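Long-range contacts in DNA replication protein DnaC (Aquifex aeolicus, PDB 3ECC), which acts as a helicase loader in bacterial replication initiation, probably binding ATP at a P-loop site that here holds ADP, beryllium fluoride and magnesium: residues R27-F33 against A61-K66; V98-L104 against Y124-R129. All coordinates share one frame; numbering follows the deposited sequence.

Interaction 1: R27-F33 against A61-K66; sequences RVFVHNF and AIYEKK
Val30 sets its CG1 anti to the backbone N (chi1 169°) and its CG2 anti to the carbonyl carbon, a fork whose two prongs straddle Ala61, while Lys66 bends at its second torsion (chi2 70°) and carries its amine back to the end of the facing helix. Both prongs meet Ala61 CB, with Val30 CG1 at 3.7 Å from it, and CG1 also lies against the Ala61 carbonyl. Val30 CG2, besides touching Ala61 CB, reaches Ile62 CG1. Val30 CA and Ile62 CA come to 5.4 Å, while the axes of the short helical segments 27-31 and 61-65 stay 9.7 Å apart and cross at -43°.

Both branches of Ile62 meet the ring of Phe33, a residue just past the end of helix 17-31. Ile62 CD1 stands 4.3 Å above the plane of that ring, over the centre, and also meets the edge of the Phe29 ring; Ile62 CG2 touches Phe33 CD2 at 4.0 Å. Lys66 lays CD and CE along the Val30 and His31 carbonyls, and Lys66 NZ donates to His31 O at 2.7 Å, from above the carbonyl plane rather than along a lone pair.

On the other border the Lys65 amine lies at the guanidinium edge of Arg27, two cationic donors that do not bond to each other. Arg27 and Ala61 also touch Leu9, and the Arg27 side chain is about 12 Å from the bound ADP. Chemically, an apolar centre is flanked by cations: at one border a lysine meets a helix-terminal carbonyl, an attraction that the end of the helix dipole would probably strengthen, whereas the two cations at the other are probably mildly unfavourable, at least as modelled at this resolution.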
ATOM      1  N   ARG A  27     -10.191   6.931  -9.121  1.00 48.61           N
ATOM      2  CA  ARG A  27     -10.454   7.087 -10.555  1.00 49.07           C
ATOM      3  C   ARG A  27      -9.691   8.278 -11.157  1.00 48.99           C
ATOM      4  O   ARG A  27      -9.102   8.164 -12.238  1.00 49.05           O
ATOM      5  CB  ARG A  27     -11.970   7.185 -10.835  1.00 49.25           C
ATOM      6  CG  ARG A  27     -12.723   5.851 -10.685  1.00 50.11           C
ATOM      7  CD  ARG A  27     -14.015   5.805 -11.495  1.00 51.95           C
ATOM      8  NE  ARG A  27     -14.668   4.490 -11.440  1.00 53.58           N
ATOM      9  CZ  ARG A  27     -14.373   3.457 -12.236  1.00 54.50           C
ATOM     10  NH1 ARG A  27     -13.426   3.562 -13.162  1.00 54.00           N
ATOM     11  NH2 ARG A  27     -15.025   2.308 -12.097  1.00 55.15           N
ATOM     12  N   VAL A  28      -9.677   9.398 -10.434  1.00 48.83           N
ATOM     13  CA  VAL A  28      -8.860  10.547 -10.804  1.00 48.71           C
ATOM     14  C   VAL A  28      -7.388  10.158 -10.831  1.00 49.17           C
ATOM     15  O   VAL A  28      -6.675  10.487 -11.776  1.00 49.34           O
ATOM     16  CB  VAL A  28      -9.060  11.719  -9.825  1.00 48.49           C
ATOM     17  CG1 VAL A  28      -8.014  12.789 -10.054  1.00 48.30           C
ATOM     18  CG2 VAL A  28     -10.448  12.295  -9.965  1.00 48.07           C
ATOM     19  N   PHE A  29      -6.947   9.443  -9.793  1.00 49.81           N
ATOM     20  CA  PHE A  29      -5.550   9.003  -9.654  1.00 50.20           C
ATOM     21  C   PHE A  29      -5.119   8.132 -10.837  1.00 50.88           C
ATOM     22  O   PHE A  29      -4.158   8.458 -11.537  1.00 50.99           O
ATOM     23  CB  PHE A  29      -5.352   8.249  -8.318  1.00 49.99           C
ATOM     24  CG  PHE A  29      -3.951   7.720  -8.114  1.00 48.86           C
ATOM     25  CD1 PHE A  29      -2.976   8.504  -7.507  1.00 47.78           C
ATOM     26  CD2 PHE A  29      -3.609   6.445  -8.540  1.00 47.78           C
ATOM     27  CE1 PHE A  29      -1.684   8.025  -7.335  1.00 47.41           C
ATOM     28  CE2 PHE A  29      -2.314   5.956  -8.366  1.00 47.58           C
ATOM     29  CZ  PHE A  29      -1.355   6.746  -7.761  1.00 47.14           C
ATOM     30  N   VAL A  30      -5.856   7.042 -11.066  1.00 51.81           N
ATOM     31  CA  VAL A  30      -5.597   6.103 -12.169  1.00 52.56           C
ATOM     32  C   VAL A  30      -5.595   6.797 -13.523  1.00 53.32           C
ATOM     33  O   VAL A  30      -4.822   6.444 -14.421  1.00 53.53           O
ATOM     34  CB  VAL A  30      -6.655   4.981 -12.202  1.00 52.49           C
ATOM     35  CG1 VAL A  30      -6.553   4.177 -13.495  1.00 52.67           C
ATOM     36  CG2 VAL A  30      -6.512   4.075 -10.985  1.00 52.35           C
ATOM     37  N   HIS A  31      -6.457   7.793 -13.663  1.00 54.12           N
ATOM     38  CA  HIS A  31      -6.543   8.547 -14.897  1.00 55.12           C
ATOM     39  C   HIS A  31      -5.320   9.451 -15.113  1.00 55.37           C
ATOM     40  O   HIS A  31      -4.825   9.576 -16.237  1.00 56.03           O
ATOM     41  CB  HIS A  31      -7.834   9.371 -14.934  1.00 55.26           C
ATOM     42  CG  HIS A  31      -8.083  10.033 -16.249  1.00 56.40           C
ATOM     43  ND1 HIS A  31      -8.104  11.405 -16.402  1.00 57.14           N
ATOM     44  CD2 HIS A  31      -8.292   9.512 -17.483  1.00 57.14           C
ATOM     45  CE1 HIS A  31      -8.328  11.698 -17.670  1.00 57.38           C
ATOM     46  NE2 HIS A  31      -8.446  10.569 -18.347  1.00 57.53           N
ATOM     47  N   ASN A  32      -4.824  10.055 -14.037  1.00 55.13           N
ATOM     48  CA  ASN A  32      -3.729  11.014 -14.139  1.00 54.92           C
ATOM     49  C   ASN A  32      -2.375  10.422 -13.830  1.00 54.64           C
ATOM     50  O   ASN A  32      -1.455  11.147 -13.462  1.00 54.59           O
ATOM     51  CB  ASN A  32      -3.980  12.191 -13.204  1.00 55.20           C
ATOM     52  CG  ASN A  32      -5.097  13.075 -13.684  1.00 55.80           C
ATOM     53  OD1 ASN A  32      -5.573  12.928 -14.810  1.00 57.22           O
ATOM     54  ND2 ASN A  32      -5.524  14.009 -12.838  1.00 55.52           N
ATOM     55  N   PHE A  33      -2.251   9.108 -13.985  1.00 54.28           N
ATOM     56  CA  PHE A  33      -1.096   8.385 -13.476  1.00 53.72           C
ATOM     57  C   PHE A  33       0.149   8.475 -14.368  1.00 53.78           C
ATOM     58  O   PHE A  33       0.164   7.984 -15.504  1.00 54.11           O
ATOM     59  CB  PHE A  33      -1.467   6.925 -13.219  1.00 53.38           C
ATOM     60  CG  PHE A  33      -0.396   6.145 -12.513  1.00 52.95           C
ATOM     61  CD1 PHE A  33      -0.190   6.295 -11.143  1.00 52.01           C
ATOM     62  CD2 PHE A  33       0.409   5.266 -13.217  1.00 51.81           C
ATOM     63  CE1 PHE A  33       0.797   5.583 -10.490  1.00 50.85           C
ATOM     64  CE2 PHE A  33       1.397   4.546 -12.565  1.00 51.55           C
ATOM     65  CZ  PHE A  33       1.589   4.707 -11.198  1.00 50.85           C
ATOM     66  N   ALA A  61      -6.794  -1.225 -12.535  1.00 52.44           N
ATOM     67  CA  ALA A  61      -7.240  -0.072 -13.306  1.00 53.21           C
ATOM     68  C   ALA A  61      -6.067   0.621 -13.993  1.00 53.97           C
ATOM     69  O   ALA A  61      -6.156   0.990 -15.161  1.00 54.08           O
ATOM     70  CB  ALA A  61      -7.995   0.900 -12.417  1.00 53.17           C
ATOM     71  N   ILE A  62      -4.963   0.776 -13.268  1.00 54.99           N
ATOM     72  CA  ILE A  62      -3.734   1.317 -13.840  1.00 55.98           C
ATOM     73  C   ILE A  62      -3.294   0.468 -15.026  1.00 57.23           C
ATOM     74  O   ILE A  62      -3.012   0.990 -16.102  1.00 57.30           O
ATOM     75  CB  ILE A  62      -2.607   1.380 -12.789  1.00 55.63           C
ATOM     76  CG1 ILE A  62      -2.914   2.464 -11.756  1.00 54.88           C
ATOM     77  CG2 ILE A  62      -1.257   1.638 -13.454  1.00 55.41           C
ATOM     78  CD1 ILE A  62      -2.125   2.339 -10.493  1.00 54.54           C
ATOM     79  N   TYR A  63      -3.283  -0.848 -14.830  1.00 58.63           N
ATOM     80  CA  TYR A  63      -2.867  -1.780 -15.868  1.00 60.20           C
ATOM     81  C   TYR A  63      -3.824  -1.824 -17.073  1.00 60.83           C
ATOM     82  O   TYR A  63      -3.399  -2.077 -18.201  1.00 61.01           O
ATOM     83  CB  TYR A  63      -2.698  -3.180 -15.279  1.00 60.37           C
ATOM     84  CG  TYR A  63      -2.737  -4.276 -16.314  1.00 62.28           C
ATOM     85  CD1 TYR A  63      -1.614  -4.571 -17.082  1.00 63.37           C
ATOM     86  CD2 TYR A  63      -3.906  -5.003 -16.544  1.00 63.97           C
ATOM     87  CE1 TYR A  63      -1.642  -5.570 -18.041  1.00 64.50           C
ATOM     88  CE2 TYR A  63      -3.947  -6.003 -17.508  1.00 65.04           C
ATOM     89  CZ  TYR A  63      -2.811  -6.280 -18.252  1.00 65.25           C
ATOM     90  OH  TYR A  63      -2.841  -7.267 -19.208  1.00 66.74           O
ATOM     91  N   GLU A  64      -5.108  -1.580 -16.839  1.00 61.72           N
ATOM     92  CA  GLU A  64      -6.097  -1.663 -17.918  1.00 62.53           C
ATOM     93  C   GLU A  64      -6.308  -0.333 -18.632  1.00 62.73           C
ATOM     94  O   GLU A  64      -6.906  -0.300 -19.704  1.00 63.07           O
ATOM     95  CB  GLU A  64      -7.434  -2.238 -17.416  1.00 62.65           C
ATOM     96  CG  GLU A  64      -8.287  -1.272 -16.585  1.00 64.38           C
ATOM     97  CD  GLU A  64      -9.445  -1.970 -15.855  1.00 66.69           C
ATOM     98  OE1 GLU A  64      -9.875  -3.055 -16.310  1.00 67.71           O
ATOM     99  OE2 GLU A  64      -9.929  -1.426 -14.830  1.00 67.07           O
ATOM    100  N   LYS A  65      -5.809   0.757 -18.047  1.00 62.99           N
ATOM    101  CA  LYS A  65      -5.930   2.094 -18.656  1.00 63.37           C
ATOM    102  C   LYS A  65      -4.582   2.702 -19.048  1.00 63.34           C
ATOM    103  O   LYS A  65      -4.525   3.605 -19.894  1.00 63.36           O
ATOM    104  CB  LYS A  65      -6.681   3.061 -17.732  1.00 63.52           C
ATOM    105  CG  LYS A  65      -8.194   2.921 -17.779  1.00 64.87           C
ATOM    106  CD  LYS A  65      -8.809   3.129 -16.399  1.00 66.66           C
ATOM    107  CE  LYS A  65     -10.266   2.658 -16.367  1.00 67.74           C
ATOM    108  NZ  LYS A  65     -10.852   2.744 -14.995  1.00 68.01           N
ATOM    109  N   LYS A  66      -3.509   2.219 -18.422  1.00 62.98           N
ATOM    110  CA  LYS A  66      -2.162   2.689 -18.736  1.00 62.74           C
ATOM    111  C   LYS A  66      -1.265   1.555 -19.231  1.00 62.40           C
ATOM    112  O   LYS A  66      -0.230   1.802 -19.845  1.00 62.37           O
ATOM    113  CB  LYS A  66      -1.521   3.395 -17.525  1.00 62.85           C
ATOM    114  CG  LYS A  66      -1.544   4.928 -17.574  1.00 63.08           C
ATOM    115  CD  LYS A  66      -2.950   5.503 -17.394  1.00 63.55           C
ATOM    116  CE  LYS A  66      -2.954   7.027 -17.563  1.00 63.92           C
ATOM    117  NZ  LYS A  66      -4.309   7.549 -17.927  1.00 63.68           N
TER

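Interaction 2: V98-L104 against Y124-R129; sequences VLNSPVL and YIITYR
The backbones approach to 6.2 Å between Leu99 CA and Ile125 CA, where helix 93-99 ends and the chain, leaving helical angles at Asn100, turns into strand 104-107 alongside helix 116-131. This is a helix-to-strand connection of the parallel P-loop sheet, and strand 104-107 ends at Asp107, which binds magnesium in a structure of this protein, though not in this chain as modelled.

Leu99 is the apolar hub. Its CB lies 3.6 Å from Tyr128 CE2 and its CG sits over one face of that ring, offset toward the rim; CD2 reaches Ile125 CG1, and CD1 meets the Tyr124 ring obliquely. Asn100 OD1 sits at the edge of the Tyr128 ring, in its plane, and accepts from Tyr128 OH at 2.6 Å, the donor tilted 25° from the amide carbonyl plane, with amide and ring planes 61° apart.

Arg129, bent at its third torsion (chi3 74°), brings its guanidinium end-on to the turn. NH1 and NH2 both grip Ser101 O, NH2 at 2.8 Å; NH1 comes in the carbonyl plane on a lone pair, NH2 from above it. NH1 adds a weak bond to Leu99 O, and NH2 is bonded to Ser135 O as well, so several backbone carbonyls hold the buried cation and fix its rotation. Leu104 CB sits over one guanidinium face, 3.4 Å above its plane and offset toward the rim.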
ATOM      1  N   VAL A  98      11.191  -5.701  -7.345  1.00 60.15           N
ATOM      2  CA  VAL A  98      10.333  -5.126  -6.313  1.00 58.93           C
ATOM      3  C   VAL A  98      10.650  -3.647  -6.100  1.00 58.16           C
ATOM      4  O   VAL A  98       9.765  -2.801  -6.212  1.00 58.16           O
ATOM      5  CB  VAL A  98      10.443  -5.893  -4.969  1.00 58.92           C
ATOM      6  CG1 VAL A  98       9.773  -5.110  -3.847  1.00 58.42           C
ATOM      7  CG2 VAL A  98       9.827  -7.273  -5.095  1.00 58.74           C
ATOM      8  N   LEU A  99      11.918  -3.339  -5.829  1.00 57.07           N
ATOM      9  CA  LEU A  99      12.343  -1.958  -5.588  1.00 56.02           C
ATOM     10  C   LEU A  99      12.095  -1.052  -6.793  1.00 55.46           C
ATOM     11  O   LEU A  99      11.602   0.059  -6.644  1.00 55.45           O
ATOM     12  CB  LEU A  99      13.827  -1.899  -5.195  1.00 55.96           C
ATOM     13  CG  LEU A  99      14.278  -2.436  -3.831  1.00 55.39           C
ATOM     14  CD1 LEU A  99      15.798  -2.449  -3.751  1.00 54.60           C
ATOM     15  CD2 LEU A  99      13.674  -1.646  -2.674  1.00 54.51           C
ATOM     16  N   ASN A 100      12.422  -1.540  -7.986  1.00 54.89           N
ATOM     17  CA  ASN A 100      12.309  -0.730  -9.197  1.00 54.36           C
ATOM     18  C   ASN A 100      10.956  -0.837  -9.900  1.00 53.81           C
ATOM     19  O   ASN A 100      10.777  -0.310 -10.992  1.00 53.80           O
ATOM     20  CB  ASN A 100      13.463  -1.044 -10.161  1.00 54.18           C
ATOM     21  CG  ASN A 100      14.792  -0.462  -9.685  1.00 54.25           C
ATOM     22  OD1 ASN A 100      14.863   0.699  -9.277  1.00 53.39           O
ATOM     23  ND2 ASN A 100      15.852  -1.266  -9.744  1.00 54.55           N
ATOM     24  N   SER A 101      10.005  -1.502  -9.254  1.00 53.11           N
ATOM     25  CA  SER A 101       8.672  -1.664  -9.811  1.00 52.54           C
ATOM     26  C   SER A 101       7.934  -0.332  -9.945  1.00 52.11           C
ATOM     27  O   SER A 101       7.963   0.499  -9.037  1.00 51.83           O
ATOM     28  CB  SER A 101       7.849  -2.621  -8.955  1.00 52.63           C
ATOM     29  OG  SER A 101       6.626  -2.932  -9.597  1.00 53.46           O
ATOM     30  N   PRO A 102       7.245  -0.141 -11.083  1.00 51.81           N
ATOM     31  CA  PRO A 102       6.480   1.078 -11.357  1.00 51.34           C
ATOM     32  C   PRO A 102       5.304   1.271 -10.403  1.00 50.94           C
ATOM     33  O   PRO A 102       4.975   2.404 -10.052  1.00 50.96           O
ATOM     34  CB  PRO A 102       5.979   0.864 -12.793  1.00 51.35           C
ATOM     35  CG  PRO A 102       6.057  -0.613 -13.015  1.00 51.50           C
ATOM     36  CD  PRO A 102       7.251  -1.057 -12.239  1.00 51.80           C
ATOM     37  N   VAL A 103       4.667   0.173 -10.005  1.00 50.57           N
ATOM     38  CA  VAL A 103       3.590   0.219  -9.016  1.00 50.25           C
ATOM     39  C   VAL A 103       3.763  -0.936  -8.043  1.00 49.71           C
ATOM     40  O   VAL A 103       3.930  -2.079  -8.458  1.00 49.70           O
ATOM     41  CB  VAL A 103       2.194   0.107  -9.671  1.00 50.39           C
ATOM     42  CG1 VAL A 103       1.111   0.020  -8.610  1.00 51.08           C
ATOM     43  CG2 VAL A 103       1.928   1.286 -10.574  1.00 50.68           C
ATOM     44  N   LEU A 104       3.738  -0.634  -6.751  1.00 49.20           N
ATOM     45  CA  LEU A 104       3.862  -1.661  -5.733  1.00 48.73           C
ATOM     46  C   LEU A 104       2.785  -1.495  -4.672  1.00 48.65           C
ATOM     47  O   LEU A 104       2.526  -0.387  -4.199  1.00 48.45           O
ATOM     48  CB  LEU A 104       5.254  -1.633  -5.089  1.00 48.70           C
ATOM     49  CG  LEU A 104       5.604  -2.746  -4.085  1.00 48.49           C
ATOM     50  CD1 LEU A 104       5.834  -4.092  -4.775  1.00 48.08           C
ATOM     51  CD2 LEU A 104       6.822  -2.359  -3.266  1.00 47.37           C
ATOM     52  N   TYR A 124      13.923   0.192   4.142  1.00 44.79           N
ATOM     53  CA  TYR A 124      14.740   0.126   2.934  1.00 44.26           C
ATOM     54  C   TYR A 124      13.901   0.289   1.668  1.00 43.83           C
ATOM     55  O   TYR A 124      14.206   1.121   0.817  1.00 43.78           O
ATOM     56  CB  TYR A 124      15.505  -1.195   2.878  1.00 44.49           C
ATOM     57  CG  TYR A 124      16.382  -1.363   1.656  1.00 45.49           C
ATOM     58  CD1 TYR A 124      17.201  -0.329   1.208  1.00 47.11           C
ATOM     59  CD2 TYR A 124      16.428  -2.571   0.972  1.00 46.57           C
ATOM     60  CE1 TYR A 124      18.020  -0.485   0.087  1.00 47.18           C
ATOM     61  CE2 TYR A 124      17.249  -2.737  -0.143  1.00 46.96           C
ATOM     62  CZ  TYR A 124      18.042  -1.690  -0.578  1.00 46.98           C
ATOM     63  OH  TYR A 124      18.853  -1.844  -1.682  1.00 46.98           O
ATOM     64  N   ILE A 125      12.845  -0.512   1.550  1.00 42.96           N
ATOM     65  CA  ILE A 125      11.979  -0.495   0.378  1.00 42.04           C
ATOM     66  C   ILE A 125      11.268   0.852   0.193  1.00 41.69           C
ATOM     67  O   ILE A 125      11.069   1.309  -0.927  1.00 41.52           O
ATOM     68  CB  ILE A 125      10.956  -1.656   0.442  1.00 42.02           C
ATOM     69  CG1 ILE A 125      11.664  -2.995   0.183  1.00 42.31           C
ATOM     70  CG2 ILE A 125       9.823  -1.437  -0.544  1.00 41.65           C
ATOM     71  CD1 ILE A 125      10.799  -4.220   0.469  1.00 42.70           C
ATOM     72  N   ILE A 126      10.912   1.490   1.302  1.00 41.30           N
ATOM     73  CA  ILE A 126      10.187   2.751   1.263  1.00 41.07           C
ATOM     74  C   ILE A 126      11.094   3.967   0.990  1.00 41.39           C
ATOM     75  O   ILE A 126      10.717   4.884   0.247  1.00 41.53           O
ATOM     76  CB  ILE A 126       9.354   2.943   2.542  1.00 40.84           C
ATOM     77  CG1 ILE A 126       8.113   2.055   2.462  1.00 40.73           C
ATOM     78  CG2 ILE A 126       8.959   4.401   2.718  1.00 39.61           C
ATOM     79  CD1 ILE A 126       7.573   1.639   3.789  1.00 41.62           C
ATOM     80  N   THR A 127      12.285   3.968   1.573  1.00 41.21           N
ATOM     81  CA  THR A 127      13.250   5.039   1.319  1.00 41.46           C
ATOM     82  C   THR A 127      13.720   5.020  -0.150  1.00 41.27           C
ATOM     83  O   THR A 127      13.865   6.064  -0.788  1.00 41.04           O
ATOM     84  CB  THR A 127      14.443   4.947   2.294  1.00 41.18           C
ATOM     85  OG1 THR A 127      13.951   5.021   3.634  1.00 41.39           O
ATOM     86  CG2 THR A 127      15.415   6.064   2.069  1.00 41.59           C
ATOM     87  N   TYR A 128      13.932   3.822  -0.681  1.00 41.35           N
ATOM     88  CA  TYR A 128      14.312   3.661  -2.074  1.00 41.52           C
ATOM     89  C   TYR A 128      13.230   4.204  -3.007  1.00 41.53           C
ATOM     90  O   TYR A 128      13.521   4.979  -3.925  1.00 41.77           O
ATOM     91  CB  TYR A 128      14.571   2.192  -2.374  1.00 41.54           C
ATOM     92  CG  TYR A 128      15.156   1.936  -3.730  1.00 42.72           C
ATOM     93  CD1 TYR A 128      16.543   1.941  -3.928  1.00 43.66           C
ATOM     94  CD2 TYR A 128      14.334   1.680  -4.821  1.00 43.95           C
ATOM     95  CE1 TYR A 128      17.089   1.704  -5.185  1.00 44.27           C
ATOM     96  CE2 TYR A 128      14.867   1.441  -6.081  1.00 44.60           C
ATOM     97  CZ  TYR A 128      16.243   1.454  -6.262  1.00 44.07           C
ATOM     98  OH  TYR A 128      16.763   1.214  -7.512  1.00 43.59           O
ATOM     99  N   ARG A 129      11.985   3.820  -2.744  1.00 41.17           N
ATOM    100  CA  ARG A 129      10.854   4.223  -3.576  1.00 41.06           C
ATOM    101  C   ARG A 129      10.476   5.678  -3.355  1.00 41.24           C
ATOM    102  O   ARG A 129       9.892   6.303  -4.232  1.00 41.54           O
ATOM    103  CB  ARG A 129       9.655   3.301  -3.334  1.00 40.81           C
ATOM    104  CG  ARG A 129       9.909   1.866  -3.793  1.00 39.98           C
ATOM    105  CD  ARG A 129       8.712   0.955  -3.580  1.00 39.33           C
ATOM    106  NE  ARG A 129       7.647   1.207  -4.553  1.00 38.68           N
ATOM    107  CZ  ARG A 129       7.709   0.864  -5.837  1.00 37.78           C
ATOM    108  NH1 ARG A 129       8.789   0.253  -6.310  1.00 35.96           N
ATOM    109  NH2 ARG A 129       6.699   1.150  -6.654  1.00 37.11           N
TER

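In the fold
Both segments of interaction 1 come earlier in the chain than those of interaction 2, and the two centres are 19 Å apart, yet they meet at one seam: Phe33 CZ lies 3.5 Å from Val103 CG2, and Ile62 CD1 packs on the same methyl. Interaction 1 joins the C-terminal ends of helices 17-31 and 51-65; interaction 2 joins helix 93-99 and the start of strand 104-107 to helix 116-131. Ser135, a partner of Arg129, also touches Phe33. Together the contacts pack these helices and strand 104-107, which runs between 71-74 and 136-141, about the parallel sheet whose strand 40-45 runs into the P-loop, with Asp107 at the end of strand 104-107.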